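Local coordinates for argonaute (Methanocaldococcus jannaschii, PDB 5G5S), which uses short single-stranded DNA guides to bind complementary target strands and slice the target DNA, possibly in defence against invading genetic elements, at residues L479-F491 and D703-I715. Sequence-based numbering, arbitrary orientation.
Sequences LIQIMGKLGIKYF and DEELLKHGFLYFI
Lys485 reaches the C-terminal carboxylate of the chain, its NZ forming a salt bridge with Ile715 OXT at 2.7 Å. The lysine chain bends at chi3 (90°), which carries Lys485 CE past Tyr713 O (3.2 Å). Lys485 CG rests 3.9 Å from Ile715 CG1. Ile715 CD1 touches Gln481 CG at 3.9 Å. Gly484 O, in the last turn of helix 473-485, accepts from Leu712 N (3.2 Å, 163° at the hydrogen); Gly487 N reaches that oxygen from the opposite face of its plane, so one carbonyl serves both the Schellman motif that ends the helix and the C-terminal tail. The Phe711 ring is sandwiched: Leu486 O lies 3.3 Å above one face near the rim, and Leu706 CD2 sits over the centre of the other. Side-chain-free Gly487 lets its CA come within 3.7 Å of Phe711 CA. Farther out, Lys485 NZ also binds Ser458 O, and Gln481 OE1 accepts from Leu673 N. Gln481 contacts guide DNA; Gln481 and Lys485 are inferred, and Ile715 by similarity, to help bind divalent metal, consistent with the Mid-domain pocket for the guide 5'-phosphate. The tail thus wedges between helix 473-485 with strand 456-462 of Mid and strand 530-537 with helix 684-697 of PIWI.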
ATOM      1  N   LEU A 479       8.846 -12.519 -18.087  1.00 64.82           N
ATOM      2  CA  LEU A 479       7.718 -13.203 -18.712  1.00 64.67           C
ATOM      3  C   LEU A 479       6.516 -13.308 -17.784  1.00 67.32           C
ATOM      4  O   LEU A 479       5.402 -13.098 -18.254  1.00 66.51           O
ATOM      5  CB  LEU A 479       8.117 -14.557 -19.335  1.00 66.77           C
ATOM      6  CG  LEU A 479       9.001 -14.465 -20.590  1.00 72.45           C
ATOM      7  CD1 LEU A 479       9.533 -15.825 -20.990  1.00 74.01           C
ATOM      8  CD2 LEU A 479       8.251 -13.807 -21.761  1.00 75.46           C
ATOM      9  N   ILE A 480       6.744 -13.532 -16.457  1.00 64.32           N
ATOM     10  CA  ILE A 480       5.689 -13.577 -15.436  1.00 63.51           C
ATOM     11  C   ILE A 480       4.933 -12.242 -15.431  1.00 67.11           C
ATOM     12  O   ILE A 480       3.699 -12.225 -15.468  1.00 64.85           O
ATOM     13  CB  ILE A 480       6.250 -13.920 -14.017  1.00 66.08           C
ATOM     14  CG1 ILE A 480       6.668 -15.406 -13.930  1.00 68.00           C
ATOM     15  CG2 ILE A 480       5.212 -13.576 -12.919  1.00 64.15           C
ATOM     16  CD1 ILE A 480       7.623 -15.734 -12.824  1.00 74.40           C
ATOM     17  N   GLN A 481       5.693 -11.132 -15.416  1.00 65.53           N
ATOM     18  CA  GLN A 481       5.137  -9.787 -15.403  1.00 65.01           C
ATOM     19  C   GLN A 481       4.406  -9.423 -16.689  1.00 69.19           C
ATOM     20  O   GLN A 481       3.349  -8.804 -16.605  1.00 68.46           O
ATOM     21  CB  GLN A 481       6.185  -8.744 -14.989  1.00 66.50           C
ATOM     22  CG  GLN A 481       5.533  -7.440 -14.546  1.00 73.62           C
ATOM     23  CD  GLN A 481       6.308  -6.678 -13.518  1.00 75.65           C
ATOM     24  OE1 GLN A 481       6.923  -7.237 -12.612  1.00 66.04           O
ATOM     25  NE2 GLN A 481       6.214  -5.364 -13.598  1.00 66.77           N
ATOM     26  N   ILE A 482       4.926  -9.864 -17.862  1.00 66.34           N
ATOM     27  CA  ILE A 482       4.307  -9.654 -19.177  1.00 66.54           C
ATOM     28  C   ILE A 482       2.933 -10.345 -19.223  1.00 70.65           C
ATOM     29  O   ILE A 482       1.957  -9.725 -19.660  1.00 71.36           O
ATOM     30  CB  ILE A 482       5.259 -10.081 -20.333  1.00 71.46           C
ATOM     31  CG1 ILE A 482       6.410  -9.061 -20.501  1.00 71.58           C
ATOM     32  CG2 ILE A 482       4.499 -10.300 -21.653  1.00 74.19           C
ATOM     33  CD1 ILE A 482       7.552  -9.435 -21.564  1.00 74.67           C
ATOM     34  N   MET A 483       2.858 -11.609 -18.738  1.00 66.42           N
ATOM     35  CA  MET A 483       1.613 -12.399 -18.646  1.00 66.25           C
ATOM     36  C   MET A 483       0.555 -11.669 -17.819  1.00 68.57           C
ATOM     37  O   MET A 483      -0.600 -11.600 -18.236  1.00 69.10           O
ATOM     38  CB  MET A 483       1.869 -13.805 -18.048  1.00 68.75           C
ATOM     39  CG  MET A 483       2.780 -14.700 -18.885  1.00 73.58           C
ATOM     40  SD  MET A 483       2.202 -15.090 -20.550  1.00 80.48           S
ATOM     41  CE  MET A 483       3.196 -13.963 -21.505  1.00 76.85           C
ATOM     42  N   GLY A 484       0.971 -11.125 -16.667  1.00 63.05           N
ATOM     43  CA  GLY A 484       0.115 -10.367 -15.758  1.00 60.40           C
ATOM     44  C   GLY A 484      -0.435  -9.112 -16.404  1.00 62.22           C
ATOM     45  O   GLY A 484      -1.623  -8.827 -16.296  1.00 62.44           O
ATOM     46  N   LYS A 485       0.425  -8.376 -17.109  1.00 58.56           N
ATOM     47  CA  LYS A 485       0.081  -7.159 -17.837  1.00 59.12           C
ATOM     48  C   LYS A 485      -0.835  -7.458 -19.005  1.00 64.37           C
ATOM     49  O   LYS A 485      -1.582  -6.581 -19.422  1.00 65.10           O
ATOM     50  CB  LYS A 485       1.346  -6.392 -18.272  1.00 62.81           C
ATOM     51  CG  LYS A 485       2.124  -5.843 -17.062  1.00 72.50           C
ATOM     52  CD  LYS A 485       3.043  -4.693 -17.408  1.00 72.30           C
ATOM     53  CE  LYS A 485       2.379  -3.356 -17.281  1.00 72.64           C
ATOM     54  NZ  LYS A 485       3.378  -2.262 -17.193  1.00 85.67           N
ATOM     55  N   LEU A 486      -0.830  -8.710 -19.492  1.00 62.49           N
ATOM     56  CA  LEU A 486      -1.728  -9.121 -20.575  1.00 64.91           C
ATOM     57  C   LEU A 486      -2.978  -9.867 -20.070  1.00 68.55           C
ATOM     58  O   LEU A 486      -3.715 -10.449 -20.869  1.00 70.54           O
ATOM     59  CB  LEU A 486      -0.986  -9.899 -21.680  1.00 66.97           C
ATOM     60  CG  LEU A 486       0.030  -9.100 -22.506  1.00 72.10           C
ATOM     61  CD1 LEU A 486       1.013 -10.023 -23.182  1.00 74.03           C
ATOM     62  CD2 LEU A 486      -0.653  -8.188 -23.530  1.00 74.46           C
ATOM     63  N   GLY A 487      -3.214  -9.797 -18.750  1.00 63.47           N
ATOM     64  CA  GLY A 487      -4.340 -10.420 -18.057  1.00 62.66           C
ATOM     65  C   GLY A 487      -4.411 -11.923 -18.199  1.00 67.87           C
ATOM     66  O   GLY A 487      -5.487 -12.506 -18.083  1.00 69.62           O
ATOM     67  N   ILE A 488      -3.270 -12.563 -18.465  1.00 65.22           N
ATOM     68  CA  ILE A 488      -3.194 -14.015 -18.624  1.00 67.27           C
ATOM     69  C   ILE A 488      -3.195 -14.680 -17.244  1.00 68.75           C
ATOM     70  O   ILE A 488      -2.341 -14.381 -16.414  1.00 67.25           O
ATOM     71  CB  ILE A 488      -2.004 -14.449 -19.546  1.00 70.98           C
ATOM     72  CG1 ILE A 488      -2.230 -13.936 -20.986  1.00 73.02           C
ATOM     73  CG2 ILE A 488      -1.811 -15.977 -19.535  1.00 73.92           C
ATOM     74  CD1 ILE A 488      -0.998 -13.864 -21.903  1.00 74.26           C
ATOM     75  N   LYS A 489      -4.173 -15.562 -17.009  1.00 65.21           N
ATOM     76  CA  LYS A 489      -4.336 -16.309 -15.761  1.00 63.40           C
ATOM     77  C   LYS A 489      -3.440 -17.527 -15.870  1.00 67.21           C
ATOM     78  O   LYS A 489      -3.906 -18.611 -16.211  1.00 69.08           O
ATOM     79  CB  LYS A 489      -5.813 -16.734 -15.571  1.00 66.94           C
ATOM     80  CG  LYS A 489      -6.704 -15.649 -15.023  1.00 72.11           C
ATOM     81  CD  LYS A 489      -7.238 -14.725 -16.086  1.00 78.87           C
ATOM     82  CE  LYS A 489      -7.419 -13.339 -15.529  1.00 73.97           C
ATOM     83  NZ  LYS A 489      -7.874 -12.423 -16.593  1.00 84.24           N
ATOM     84  N   TYR A 490      -2.140 -17.338 -15.640  1.00 63.17           N
ATOM     85  CA  TYR A 490      -1.175 -18.425 -15.788  1.00 65.23           C
ATOM     86  C   TYR A 490      -1.293 -19.519 -14.721  1.00 72.85           C
ATOM     87  O   TYR A 490      -1.494 -20.691 -15.055  1.00 75.90           O
ATOM     88  CB  TYR A 490       0.261 -17.896 -15.918  1.00 63.57           C
ATOM     89  CG  TYR A 490       1.043 -18.622 -16.982  1.00 66.87           C
ATOM     90  CD1 TYR A 490       1.458 -19.940 -16.794  1.00 71.14           C
ATOM     91  CD2 TYR A 490       1.335 -18.013 -18.196  1.00 67.76           C
ATOM     92  CE1 TYR A 490       2.159 -20.625 -17.784  1.00 74.46           C
ATOM     93  CE2 TYR A 490       2.054 -18.680 -19.184  1.00 71.14           C
ATOM     94  CZ  TYR A 490       2.457 -19.990 -18.978  1.00 79.43           C
ATOM     95  OH  TYR A 490       3.143 -20.662 -19.956  1.00 81.03           O
ATOM     96  N   PHE A 491      -1.204 -19.129 -13.455  1.00 67.70           N
ATOM     97  CA  PHE A 491      -1.266 -20.054 -12.328  1.00 68.78           C
ATOM     98  C   PHE A 491      -2.431 -19.730 -11.403  1.00 72.19           C
ATOM     99  O   PHE A 491      -2.852 -18.575 -11.321  1.00 70.72           O
ATOM    100  CB  PHE A 491       0.077 -20.067 -11.557  1.00 69.39           C
ATOM    101  CG  PHE A 491       0.560 -18.714 -11.093  1.00 67.38           C
ATOM    102  CD1 PHE A 491       1.338 -17.913 -11.921  1.00 69.38           C
ATOM    103  CD2 PHE A 491       0.248 -18.245  -9.822  1.00 67.69           C
ATOM    104  CE1 PHE A 491       1.758 -16.644 -11.500  1.00 68.35           C
ATOM    105  CE2 PHE A 491       0.679 -16.984  -9.397  1.00 68.07           C
ATOM    106  CZ  PHE A 491       1.419 -16.187 -10.243  1.00 65.41           C
ATOM    107  N   ASP A 703      -9.236   1.691 -19.132  1.00 72.15           N
ATOM    108  CA  ASP A 703      -9.646   0.890 -20.289  1.00 73.47           C
ATOM    109  C   ASP A 703     -10.542  -0.202 -19.750  1.00 76.55           C
ATOM    110  O   ASP A 703     -10.052  -1.218 -19.238  1.00 74.54           O
ATOM    111  CB  ASP A 703      -8.426   0.308 -21.026  1.00 75.69           C
ATOM    112  CG  ASP A 703      -8.716  -0.250 -22.402  1.00 83.52           C
ATOM    113  OD1 ASP A 703      -9.673  -1.046 -22.536  1.00 81.25           O
ATOM    114  OD2 ASP A 703      -7.935   0.031 -23.328  1.00 97.70           O
ATOM    115  N   GLU A 704     -11.865   0.054 -19.819  1.00 74.50           N
ATOM    116  CA  GLU A 704     -12.950  -0.787 -19.307  1.00 73.20           C
ATOM    117  C   GLU A 704     -12.874  -2.248 -19.692  1.00 75.58           C
ATOM    118  O   GLU A 704     -13.012  -3.099 -18.810  1.00 73.64           O
ATOM    119  CB  GLU A 704     -14.322  -0.209 -19.674  1.00 76.66           C
ATOM    120  CG  GLU A 704     -14.714   1.006 -18.849  1.00 89.72           C
ATOM    121  CD  GLU A 704     -15.827   1.840 -19.459  1.00123.11           C
ATOM    122  OE1 GLU A 704     -15.631   2.385 -20.570  1.00117.25           O
ATOM    123  OE2 GLU A 704     -16.891   1.967 -18.810  1.00123.31           O
ATOM    124  N   GLU A 705     -12.664  -2.538 -20.995  1.00 73.11           N
ATOM    125  CA  GLU A 705     -12.583  -3.901 -21.518  1.00 73.28           C
ATOM    126  C   GLU A 705     -11.431  -4.668 -20.884  1.00 75.74           C
ATOM    127  O   GLU A 705     -11.626  -5.816 -20.466  1.00 74.52           O
ATOM    128  CB  GLU A 705     -12.476  -3.911 -23.051  1.00 77.78           C
ATOM    129  N   LEU A 706     -10.248  -4.012 -20.773  1.00 70.78           N
ATOM    130  CA  LEU A 706      -9.041  -4.597 -20.195  1.00 68.17           C
ATOM    131  C   LEU A 706      -9.159  -4.859 -18.711  1.00 66.83           C
ATOM    132  O   LEU A 706      -8.681  -5.889 -18.263  1.00 65.81           O
ATOM    133  CB  LEU A 706      -7.776  -3.766 -20.493  1.00 68.86           C
ATOM    134  CG  LEU A 706      -7.364  -3.516 -21.949  1.00 76.30           C
ATOM    135  CD1 LEU A 706      -5.959  -3.011 -22.004  1.00 76.08           C
ATOM    136  CD2 LEU A 706      -7.496  -4.764 -22.824  1.00 80.68           C
ATOM    137  N   LEU A 707      -9.768  -3.936 -17.947  1.00 62.00           N
ATOM    138  CA  LEU A 707      -9.954  -4.088 -16.491  1.00 59.73           C
ATOM    139  C   LEU A 707     -10.956  -5.195 -16.161  1.00 65.04           C
ATOM    140  O   LEU A 707     -10.782  -5.896 -15.169  1.00 62.42           O
ATOM    141  CB  LEU A 707     -10.361  -2.757 -15.822  1.00 58.64           C
ATOM    142  CG  LEU A 707      -9.360  -1.597 -15.927  1.00 62.40           C
ATOM    143  CD1 LEU A 707      -9.992  -0.301 -15.507  1.00 62.89           C
ATOM    144  CD2 LEU A 707      -8.101  -1.870 -15.132  1.00 60.23           C
ATOM    145  N   LYS A 708     -11.984  -5.362 -17.019  1.00 65.97           N
ATOM    146  CA  LYS A 708     -13.010  -6.404 -16.935  1.00 66.90           C
ATOM    147  C   LYS A 708     -12.343  -7.778 -17.109  1.00 72.20           C
ATOM    148  O   LYS A 708     -12.763  -8.759 -16.482  1.00 71.20           O
ATOM    149  CB  LYS A 708     -14.060  -6.186 -18.043  1.00 71.98           C
ATOM    150  CG  LYS A 708     -15.307  -7.044 -17.883  1.00 88.15           C
ATOM    151  CD  LYS A 708     -16.370  -6.722 -18.911  1.00101.18           C
ATOM    152  CE  LYS A 708     -17.661  -7.437 -18.596  1.00119.91           C
ATOM    153  NZ  LYS A 708     -18.699  -7.198 -19.637  1.00136.72           N
ATOM    154  N   HIS A 709     -11.313  -7.834 -17.983  1.00 70.42           N
ATOM    155  CA  HIS A 709     -10.545  -9.035 -18.273  1.00 71.18           C
ATOM    156  C   HIS A 709      -9.337  -9.220 -17.343  1.00 72.03           C
ATOM    157  O   HIS A 709      -8.587 -10.176 -17.502  1.00 73.16           O
ATOM    158  CB  HIS A 709     -10.162  -9.085 -19.753  1.00 75.26           C
ATOM    159  CG  HIS A 709     -11.278  -9.561 -20.616  1.00 82.19           C
ATOM    160  ND1 HIS A 709     -12.250  -8.689 -21.090  1.00 86.06           N
ATOM    161  CD2 HIS A 709     -11.571 -10.812 -21.036  1.00 86.36           C
ATOM    162  CE1 HIS A 709     -13.083  -9.432 -21.800  1.00 88.15           C
ATOM    163  NE2 HIS A 709     -12.709 -10.716 -21.805  1.00 88.91           N
ATOM    164  N   GLY A 710      -9.172  -8.310 -16.389  1.00 64.58           N
ATOM    165  CA  GLY A 710      -8.112  -8.360 -15.390  1.00 61.45           C
ATOM    166  C   GLY A 710      -6.694  -8.067 -15.851  1.00 62.00           C
ATOM    167  O   GLY A 710      -5.751  -8.550 -15.221  1.00 59.15           O
ATOM    168  N   PHE A 711      -6.515  -7.254 -16.921  1.00 59.17           N
ATOM    169  CA  PHE A 711      -5.182  -6.855 -17.405  1.00 59.30           C
ATOM    170  C   PHE A 711      -4.565  -5.885 -16.377  1.00 61.33           C
ATOM    171  O   PHE A 711      -5.164  -4.847 -16.093  1.00 59.73           O
ATOM    172  CB  PHE A 711      -5.264  -6.136 -18.772  1.00 63.63           C
ATOM    173  CG  PHE A 711      -5.498  -6.969 -20.011  1.00 67.44           C
ATOM    174  CD1 PHE A 711      -6.648  -7.741 -20.146  1.00 70.36           C
ATOM    175  CD2 PHE A 711      -4.616  -6.909 -21.081  1.00 71.86           C
ATOM    176  CE1 PHE A 711      -6.874  -8.493 -21.302  1.00 73.96           C
ATOM    177  CE2 PHE A 711      -4.844  -7.658 -22.239  1.00 77.39           C
ATOM    178  CZ  PHE A 711      -5.976  -8.436 -22.345  1.00 75.86           C
ATOM    179  N   LEU A 712      -3.368  -6.217 -15.847  1.00 57.41           N
ATOM    180  CA  LEU A 712      -2.631  -5.384 -14.903  1.00 56.70           C
ATOM    181  C   LEU A 712      -1.682  -4.494 -15.711  1.00 63.27           C
ATOM    182  O   LEU A 712      -0.465  -4.461 -15.452  1.00 63.07           O
ATOM    183  CB  LEU A 712      -1.848  -6.253 -13.883  1.00 55.35           C
ATOM    184  CG  LEU A 712      -2.651  -7.158 -12.934  1.00 58.49           C
ATOM    185  CD1 LEU A 712      -1.737  -8.189 -12.272  1.00 58.26           C
ATOM    186  CD2 LEU A 712      -3.390  -6.347 -11.867  1.00 58.00           C
ATOM    187  N   TYR A 713      -2.249  -3.771 -16.706  1.00 60.61           N
ATOM    188  CA  TYR A 713      -1.506  -2.897 -17.618  1.00 62.64           C
ATOM    189  C   TYR A 713      -0.819  -1.707 -16.945  1.00 67.41           C
ATOM    190  O   TYR A 713       0.067  -1.098 -17.534  1.00 69.79           O
ATOM    191  CB  TYR A 713      -2.415  -2.409 -18.759  1.00 65.37           C
ATOM    192  CG  TYR A 713      -3.568  -1.516 -18.337  1.00 64.60           C
ATOM    193  CD1 TYR A 713      -3.357  -0.179 -18.006  1.00 66.27           C
ATOM    194  CD2 TYR A 713      -4.879  -1.978 -18.366  1.00 64.15           C
ATOM    195  CE1 TYR A 713      -4.409   0.639 -17.604  1.00 65.99           C
ATOM    196  CE2 TYR A 713      -5.944  -1.154 -18.008  1.00 64.05           C
ATOM    197  CZ  TYR A 713      -5.705   0.158 -17.644  1.00 69.40           C
ATOM    198  OH  TYR A 713      -6.753   0.985 -17.331  1.00 70.79           O
ATOM    199  N   PHE A 714      -1.276  -1.346 -15.745  1.00 61.99           N
ATOM    200  CA  PHE A 714      -0.792  -0.200 -14.976  1.00 61.78           C
ATOM    201  C   PHE A 714       0.373  -0.528 -14.004  1.00 65.91           C
ATOM    202  O   PHE A 714       0.889   0.387 -13.358  1.00 67.03           O
ATOM    203  CB  PHE A 714      -1.981   0.439 -14.225  1.00 61.81           C
ATOM    204  CG  PHE A 714      -2.816  -0.577 -13.475  1.00 60.46           C
ATOM    205  CD1 PHE A 714      -2.445  -1.004 -12.202  1.00 60.41           C
ATOM    206  CD2 PHE A 714      -3.962  -1.126 -14.051  1.00 61.55           C
ATOM    207  CE1 PHE A 714      -3.194  -1.971 -11.526  1.00 59.27           C
ATOM    208  CE2 PHE A 714      -4.701  -2.101 -13.381  1.00 61.81           C
ATOM    209  CZ  PHE A 714      -4.323  -2.504 -12.116  1.00 58.63           C
ATOM    210  N   ILE A 715       0.802  -1.805 -13.918  1.00 61.58           N
ATOM    211  CA  ILE A 715       1.859  -2.210 -12.974  1.00 64.19           C
ATOM    212  C   ILE A 715       3.296  -1.825 -13.385  1.00 94.13           C
ATOM    213  O   ILE A 715       4.045  -1.338 -12.511  1.00102.09           O
ATOM    214  CB  ILE A 715       1.704  -3.647 -12.361  1.00 64.23           C
ATOM    215  CG1 ILE A 715       2.145  -4.773 -13.351  1.00 65.55           C
ATOM    216  CG2 ILE A 715       0.287  -3.847 -11.820  1.00 61.22           C
ATOM    217  CD1 ILE A 715       2.245  -6.241 -12.818  1.00 63.07           C
ATOM    218  OXT ILE A 715       3.646  -1.942 -14.576  1.00114.66           O
TER